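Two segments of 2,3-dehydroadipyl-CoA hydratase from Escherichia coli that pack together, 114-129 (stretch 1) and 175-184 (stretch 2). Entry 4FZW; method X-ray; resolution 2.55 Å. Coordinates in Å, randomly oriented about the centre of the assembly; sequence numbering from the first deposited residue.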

ATOM      1  N   ALA B 114      -6.939 -14.461  20.135  1.00 35.88           N
ATOM      2  CA  ALA B 114      -8.030 -13.504  20.365  1.00 33.45           C
ATOM      3  C   ALA B 114      -7.997 -12.294  19.405  1.00 30.39           C
ATOM      4  O   ALA B 114      -9.011 -11.927  18.814  1.00 32.19           O
ATOM      5  CB  ALA B 114      -8.036 -13.067  21.821  1.00 30.91           C
ATOM      6  N   LEU B 115      -6.820 -11.702  19.246  1.00 31.38           N
ATOM      7  CA  LEU B 115      -6.597 -10.684  18.233  1.00 33.42           C
ATOM      8  C   LEU B 115      -7.040 -11.180  16.858  1.00 32.58           C
ATOM      9  O   LEU B 115      -7.562 -10.409  16.052  1.00 34.49           O
ATOM     10  CB  LEU B 115      -5.118 -10.293  18.189  1.00 31.77           C
ATOM     11  CG  LEU B 115      -4.569  -9.540  19.404  1.00 36.88           C
ATOM     12  CD1 LEU B 115      -3.052  -9.653  19.509  1.00 33.91           C
ATOM     13  CD2 LEU B 115      -5.011  -8.083  19.367  1.00 35.08           C
ATOM     14  N   LEU B 116      -6.837 -12.466  16.595  1.00 33.46           N
ATOM     15  CA  LEU B 116      -7.214 -13.037  15.307  1.00 37.25           C
ATOM     16  C   LEU B 116      -8.725 -12.990  15.086  1.00 37.14           C
ATOM     17  O   LEU B 116      -9.194 -12.946  13.940  1.00 35.22           O
ATOM     18  CB  LEU B 116      -6.675 -14.466  15.157  1.00 36.12           C
ATOM     19  CG  LEU B 116      -6.826 -15.193  13.812  1.00 41.50           C
ATOM     20  CD1 LEU B 116      -5.644 -16.152  13.528  1.00 38.16           C
ATOM     21  CD2 LEU B 116      -8.174 -15.935  13.746  1.00 36.50           C
ATOM     22  N   CYS B 117      -9.480 -12.978  16.180  1.00 29.83           N
ATOM     23  CA  CYS B 117     -10.939 -12.987  16.090  1.00 32.60           C
ATOM     24  C   CYS B 117     -11.498 -11.609  15.710  1.00 31.96           C
ATOM     25  O   CYS B 117     -10.801 -10.595  15.808  1.00 31.35           O
ATOM     26  CB  CYS B 117     -11.566 -13.519  17.389  1.00 35.45           C
ATOM     27  SG  CYS B 117     -11.056 -15.205  17.855  1.00 42.79           S
ATOM     28  N   ASP B 118     -12.740 -11.572  15.246  1.00 28.74           N
ATOM     29  CA  ASP B 118     -13.290 -10.326  14.733  1.00 32.33           C
ATOM     30  C   ASP B 118     -13.674  -9.436  15.913  1.00 39.00           C
ATOM     31  O   ASP B 118     -13.544  -8.202  15.878  1.00 35.72           O
ATOM     32  CB  ASP B 118     -14.508 -10.617  13.851  1.00 34.43           C
ATOM     33  CG  ASP B 118     -14.193 -11.594  12.712  1.00 43.93           C
ATOM     34  OD1 ASP B 118     -13.259 -11.322  11.917  1.00 44.36           O
ATOM     35  OD2 ASP B 118     -14.867 -12.644  12.622  1.00 39.70           O
ATOM     36  N   VAL B 119     -14.112 -10.089  16.984  1.00 35.89           N
ATOM     37  CA  VAL B 119     -14.608  -9.396  18.158  1.00 36.89           C
ATOM     38  C   VAL B 119     -14.139 -10.099  19.417  1.00 37.23           C
ATOM     39  O   VAL B 119     -14.125 -11.328  19.497  1.00 36.18           O
ATOM     40  CB  VAL B 119     -16.154  -9.370  18.174  1.00 38.01           C
ATOM     41  CG1 VAL B 119     -16.649  -8.495  19.319  1.00 34.02           C
ATOM     42  CG2 VAL B 119     -16.713  -8.909  16.803  1.00 31.69           C
ATOM     43  N   VAL B 120     -13.764  -9.319  20.420  1.00 40.13           N
ATOM     44  CA  VAL B 120     -13.458  -9.907  21.719  1.00 34.76           C
ATOM     45  C   VAL B 120     -14.370  -9.389  22.809  1.00 38.00           C
ATOM     46  O   VAL B 120     -14.461  -8.172  23.022  1.00 39.50           O
ATOM     47  CB  VAL B 120     -12.008  -9.679  22.154  1.00 36.45           C
ATOM     48  CG1 VAL B 120     -11.685 -10.562  23.377  1.00 36.83           C
ATOM     49  CG2 VAL B 120     -11.038  -9.976  20.994  1.00 33.72           C
ATOM     50  N   VAL B 121     -15.063 -10.320  23.471  1.00 38.96           N
ATOM     51  CA  VAL B 121     -15.779 -10.058  24.727  1.00 36.96           C
ATOM     52  C   VAL B 121     -15.001 -10.715  25.857  1.00 38.78           C
ATOM     53  O   VAL B 121     -14.646 -11.898  25.763  1.00 36.44           O
ATOM     54  CB  VAL B 121     -17.193 -10.648  24.707  1.00 37.20           C
ATOM     55  CG1 VAL B 121     -17.940 -10.146  23.506  1.00 39.97           C
ATOM     56  CG2 VAL B 121     -17.139 -12.169  24.684  1.00 38.77           C
ATOM     57  N   ALA B 122     -14.727  -9.952  26.918  1.00 39.57           N
ATOM     58  CA  ALA B 122     -13.819 -10.401  27.979  1.00 35.62           C
ATOM     59  C   ALA B 122     -14.501 -10.511  29.341  1.00 38.42           C
ATOM     60  O   ALA B 122     -15.549  -9.905  29.579  1.00 38.09           O
ATOM     61  CB  ALA B 122     -12.630  -9.470  28.074  1.00 33.16           C
ATOM     62  N   GLY B 123     -13.876 -11.270  30.238  1.00 38.83           N
ATOM     63  CA  GLY B 123     -14.338 -11.408  31.600  1.00 31.63           C
ATOM     64  C   GLY B 123     -13.652 -10.324  32.425  1.00 38.86           C
ATOM     65  O   GLY B 123     -12.564  -9.850  32.047  1.00 32.49           O
ATOM     66  N   GLU B 124     -14.261  -9.932  33.550  1.00 36.56           N
ATOM     67  CA  GLU B 124     -13.692  -8.860  34.368  1.00 36.79           C
ATOM     68  C   GLU B 124     -12.254  -9.170  34.777  1.00 35.66           C
ATOM     69  O   GLU B 124     -11.423  -8.270  34.889  1.00 35.08           O
ATOM     70  CB  GLU B 124     -14.538  -8.590  35.611  1.00 43.21           C
ATOM     71  CG  GLU B 124     -14.056  -7.376  36.370  1.00 52.01           C
ATOM     72  CD  GLU B 124     -15.108  -6.808  37.275  1.00 64.02           C
ATOM     73  OE1 GLU B 124     -16.169  -7.453  37.419  1.00 67.86           O
ATOM     74  OE2 GLU B 124     -14.871  -5.715  37.839  1.00 67.33           O
ATOM     75  N   ASN B 125     -11.965 -10.452  34.981  1.00 34.42           N
ATOM     76  CA  ASN B 125     -10.651 -10.874  35.442  1.00 39.36           C
ATOM     77  C   ASN B 125      -9.681 -11.302  34.343  1.00 41.24           C
ATOM     78  O   ASN B 125      -8.601 -11.802  34.653  1.00 45.72           O
ATOM     79  CB  ASN B 125     -10.812 -11.994  36.465  1.00 48.44           C
ATOM     80  N   ALA B 126     -10.069 -11.116  33.076  1.00 39.37           N
ATOM     81  CA  ALA B 126      -9.241 -11.525  31.923  1.00 39.73           C
ATOM     82  C   ALA B 126      -7.944 -10.717  31.838  1.00 39.10           C
ATOM     83  O   ALA B 126      -7.899  -9.553  32.253  1.00 38.42           O
ATOM     84  CB  ALA B 126     -10.027 -11.402  30.622  1.00 36.62           C
ATOM     85  N   ARG B 127      -6.891 -11.345  31.323  1.00 37.95           N
ATOM     86  CA  ARG B 127      -5.620 -10.653  31.090  1.00 39.64           C
ATOM     87  C   ARG B 127      -5.135 -10.857  29.646  1.00 36.78           C
ATOM     88  O   ARG B 127      -5.386 -11.889  29.022  1.00 33.06           O
ATOM     89  CB  ARG B 127      -4.547 -11.110  32.082  1.00 39.93           C
ATOM     90  CG  ARG B 127      -5.049 -11.329  33.504  1.00 41.83           C
ATOM     91  CD  ARG B 127      -4.944 -10.085  34.361  1.00 42.84           C
ATOM     92  NE  ARG B 127      -3.572  -9.591  34.448  1.00 46.59           N
ATOM     93  CZ  ARG B 127      -3.213  -8.497  35.111  1.00 46.21           C
ATOM     94  NH1 ARG B 127      -4.130  -7.784  35.754  1.00 43.80           N
ATOM     95  NH2 ARG B 127      -1.942  -8.113  35.128  1.00 42.68           N
ATOM     96  N   PHE B 128      -4.459  -9.850  29.118  1.00 36.59           N
ATOM     97  CA  PHE B 128      -4.000  -9.873  27.748  1.00 31.79           C
ATOM     98  C   PHE B 128      -2.561  -9.434  27.751  1.00 34.64           C
ATOM     99  O   PHE B 128      -2.246  -8.366  28.267  1.00 35.76           O
ATOM    100  CB  PHE B 128      -4.801  -8.903  26.881  1.00 29.51           C
ATOM    101  CG  PHE B 128      -6.228  -9.323  26.637  1.00 34.01           C
ATOM    102  CD1 PHE B 128      -7.262  -8.754  27.372  1.00 31.29           C
ATOM    103  CD2 PHE B 128      -6.544 -10.258  25.642  1.00 31.88           C
ATOM    104  CE1 PHE B 128      -8.586  -9.128  27.146  1.00 32.97           C
ATOM    105  CE2 PHE B 128      -7.856 -10.639  25.411  1.00 28.24           C
ATOM    106  CZ  PHE B 128      -8.882 -10.082  26.171  1.00 34.17           C
ATOM    107  N   GLY B 129      -1.690 -10.244  27.153  1.00 35.59           N
ATOM    108  CA  GLY B 129      -0.287  -9.897  27.053  1.00 35.02           C
ATOM    109  C   GLY B 129       0.501 -10.777  26.098  1.00 38.53           C
ATOM    110  O   GLY B 129       0.071 -11.868  25.717  1.00 38.31           O
TER
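Stretch 2 175-184: GLVSDVFPSD

Stretch 2 lies alongside the 119-123 strand of stretch 1, running parallel to it, and the two bury 692 Å² between them. The apolar centre is formed by Leu176 and Val177, which precede the paired strand residues of stretch 2 and pack against Val120, Ala122 and Phe128. Leu176, both chi angles t, points its CA-to-CB bond toward stretch 1 and has the largest covered area of any residue here. Its CD2 sits 4.2 Å from the centroid of the Phe128 ring and 17° off the ring normal, a CH-pi contact over one face, while its CD1 lies 3.9 Å from Phe128 CB. On the helical end of stretch 1, Leu115 (m, t) starts out sideways but brings CD2 to 4.3 Å from Leu176 CG.

Val177 (chi1 t) packs on both the strand and the ring: its CG2 is 3.4 Å from Phe128 CE1 and 3.8 Å from Val120 CG1, and its CG1 is 3.8 Å from Ala122 CB. The methyl of Ala122 thus belongs to the same apolar cluster, and it shares its face of the sheet with Val180.

Outward from this cluster the backbones pair. Val120 CA is nearest Val177 CA, at 4.9 Å, whereas Val121 CA is nearest Asp179 CA, at 4.6 Å, so the register slips by one residue around Ser178, whose phi/psi of -124/15 departs from extended geometry. Ser178 N nonetheless donates to Val120 O at 3.0 Å in an almost straight hydrogen bond. Beyond it the parallel pattern is regular: Ala122 N donates to Asp179 O at 2.8 Å, and Phe181 N donates to Ala122 O at 2.9 Å, so Ala122 bonds to the residues before and after its bridge partner Val180 (CA to CA 4.8 Å). A CA-H...O contact from Val180 CA to Ala122 O, 3.4 Å, supplements the second bond.

Gly123 bridges Phe181, CA to CA 5.0 Å, and its CA approaches Phe181 O to 3.3 Å. The same carbonyl accepts a weak hydrogen bond from Glu124 N; the N to O distance is short, 2.6 Å, but the angle at hydrogen is only 120°. Here stretch 1 leaves the strand through a type I turn from Gly123 to Ala126, closed by Ala126 N to Gly123 O at 3.0 Å.

At the polar edge, Val180 CG1 rests 3.9 Å from Glu124 CA, and Ser183 OG lies 3.8 Å from Asn125 N, a contact without a hydrogen bond. Pro182 turns its CA-to-CB bond away, and Asp184 is out of reach.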

ATOM      1  N   GLY B 175      -9.317  -0.458  23.331  1.00 37.75           N
ATOM      2  CA  GLY B 175      -9.974  -0.959  22.136  1.00 29.85           C
ATOM      3  C   GLY B 175      -9.514  -2.327  21.654  1.00 33.01           C
ATOM      4  O   GLY B 175      -9.795  -2.716  20.524  1.00 37.06           O
ATOM      5  N   LEU B 176      -8.807  -3.062  22.507  1.00 35.70           N
ATOM      6  CA  LEU B 176      -8.429  -4.458  22.225  1.00 35.28           C
ATOM      7  C   LEU B 176      -9.670  -5.350  22.395  1.00 34.25           C
ATOM      8  O   LEU B 176      -9.840  -6.358  21.723  1.00 36.58           O
ATOM      9  CB  LEU B 176      -7.262  -4.912  23.149  1.00 32.94           C
ATOM     10  CG  LEU B 176      -6.474  -6.228  22.927  1.00 31.44           C
ATOM     11  CD1 LEU B 176      -5.428  -6.413  23.995  1.00 31.94           C
ATOM     12  CD2 LEU B 176      -7.347  -7.471  22.892  1.00 33.94           C
ATOM     13  N   VAL B 177     -10.557  -4.930  23.285  1.00 38.95           N
ATOM     14  CA  VAL B 177     -11.764  -5.682  23.641  1.00 38.27           C
ATOM     15  C   VAL B 177     -12.939  -4.722  23.519  1.00 35.78           C
ATOM     16  O   VAL B 177     -12.771  -3.522  23.640  1.00 38.50           O
ATOM     17  CB  VAL B 177     -11.637  -6.218  25.097  1.00 38.90           C
ATOM     18  CG1 VAL B 177     -12.977  -6.605  25.668  1.00 42.11           C
ATOM     19  CG2 VAL B 177     -10.655  -7.383  25.147  1.00 35.81           C
ATOM     20  N   SER B 178     -14.131  -5.232  23.267  1.00 34.21           N
ATOM     21  CA  SER B 178     -15.265  -4.333  23.103  1.00 33.53           C
ATOM     22  C   SER B 178     -16.414  -4.645  24.069  1.00 34.59           C
ATOM     23  O   SER B 178     -17.530  -4.155  23.901  1.00 33.67           O
ATOM     24  CB  SER B 178     -15.738  -4.283  21.633  1.00 36.06           C
ATOM     25  OG  SER B 178     -16.092  -5.562  21.128  1.00 40.25           O
ATOM     26  N   ASP B 179     -16.121  -5.445  25.090  1.00 37.70           N
ATOM     27  CA  ASP B 179     -17.094  -5.824  26.116  1.00 36.83           C
ATOM     28  C   ASP B 179     -16.348  -6.446  27.270  1.00 39.36           C
ATOM     29  O   ASP B 179     -15.471  -7.294  27.054  1.00 36.95           O
ATOM     30  CB  ASP B 179     -18.116  -6.848  25.595  1.00 35.14           C
ATOM     31  CG  ASP B 179     -19.426  -6.215  25.183  1.00 40.22           C
ATOM     32  OD1 ASP B 179     -19.917  -5.303  25.892  1.00 46.70           O
ATOM     33  OD2 ASP B 179     -19.967  -6.643  24.145  1.00 41.02           O
ATOM     34  N   VAL B 180     -16.705  -6.010  28.482  1.00 38.83           N
ATOM     35  CA  VAL B 180     -16.197  -6.595  29.716  1.00 36.18           C
ATOM     36  C   VAL B 180     -17.378  -7.009  30.617  1.00 38.86           C
ATOM     37  O   VAL B 180     -18.202  -6.175  31.002  1.00 37.42           O
ATOM     38  CB  VAL B 180     -15.316  -5.604  30.496  1.00 35.49           C
ATOM     39  CG1 VAL B 180     -14.958  -6.171  31.902  1.00 37.12           C
ATOM     40  CG2 VAL B 180     -14.081  -5.262  29.725  1.00 35.29           C
ATOM     41  N   PHE B 181     -17.455  -8.294  30.960  1.00 36.41           N
ATOM     42  CA  PHE B 181     -18.558  -8.789  31.775  1.00 38.92           C
ATOM     43  C   PHE B 181     -18.016  -9.512  32.989  1.00 41.23           C
ATOM     44  O   PHE B 181     -16.826  -9.859  33.025  1.00 39.74           O
ATOM     45  CB  PHE B 181     -19.466  -9.756  30.997  1.00 37.77           C
ATOM     46  CG  PHE B 181     -20.127  -9.152  29.793  1.00 38.12           C
ATOM     47  CD1 PHE B 181     -21.025  -8.105  29.927  1.00 36.80           C
ATOM     48  CD2 PHE B 181     -19.866  -9.654  28.518  1.00 35.12           C
ATOM     49  CE1 PHE B 181     -21.641  -7.555  28.800  1.00 36.98           C
ATOM     50  CE2 PHE B 181     -20.474  -9.120  27.408  1.00 34.51           C
ATOM     51  CZ  PHE B 181     -21.360  -8.072  27.540  1.00 34.08           C
ATOM     52  N   PRO B 182     -18.888  -9.720  33.999  1.00 38.56           N
ATOM     53  CA  PRO B 182     -18.593 -10.664  35.086  1.00 36.24           C
ATOM     54  C   PRO B 182     -18.212 -12.025  34.518  1.00 32.95           C
ATOM     55  O   PRO B 182     -18.919 -12.605  33.703  1.00 31.08           O
ATOM     56  CB  PRO B 182     -19.918 -10.734  35.875  1.00 30.93           C
ATOM     57  CG  PRO B 182     -20.519  -9.407  35.687  1.00 33.40           C
ATOM     58  CD  PRO B 182     -20.092  -8.917  34.288  1.00 36.71           C
ATOM     59  N   SER B 183     -17.076 -12.515  34.985  1.00 33.29           N
ATOM     60  CA  SER B 183     -16.535 -13.814  34.625  1.00 33.37           C
ATOM     61  C   SER B 183     -17.548 -14.947  34.428  1.00 38.62           C
ATOM     62  O   SER B 183     -17.401 -15.772  33.528  1.00 40.84           O
ATOM     63  CB  SER B 183     -15.493 -14.224  35.659  1.00 38.57           C
ATOM     64  OG  SER B 183     -14.535 -13.185  35.792  1.00 48.64           O
ATOM     65  N   ASP B 184     -18.563 -15.007  35.277  1.00 38.95           N
ATOM     66  CA  ASP B 184     -19.519 -16.097  35.215  1.00 34.65           C
ATOM     67  C   ASP B 184     -20.531 -15.860  34.107  1.00 37.25           C
ATOM     68  O   ASP B 184     -21.336 -16.745  33.807  1.00 36.66           O
ATOM     69  CB  ASP B 184     -20.213 -16.280  36.565  1.00 40.92           C
ATOM     70  CG  ASP B 184     -19.232 -16.598  37.692  1.00 43.37           C
ATOM     71  OD1 ASP B 184     -18.155 -17.170  37.413  1.00 46.70           O
ATOM     72  OD2 ASP B 184     -19.544 -16.270  38.856  1.00 45.61           O
TER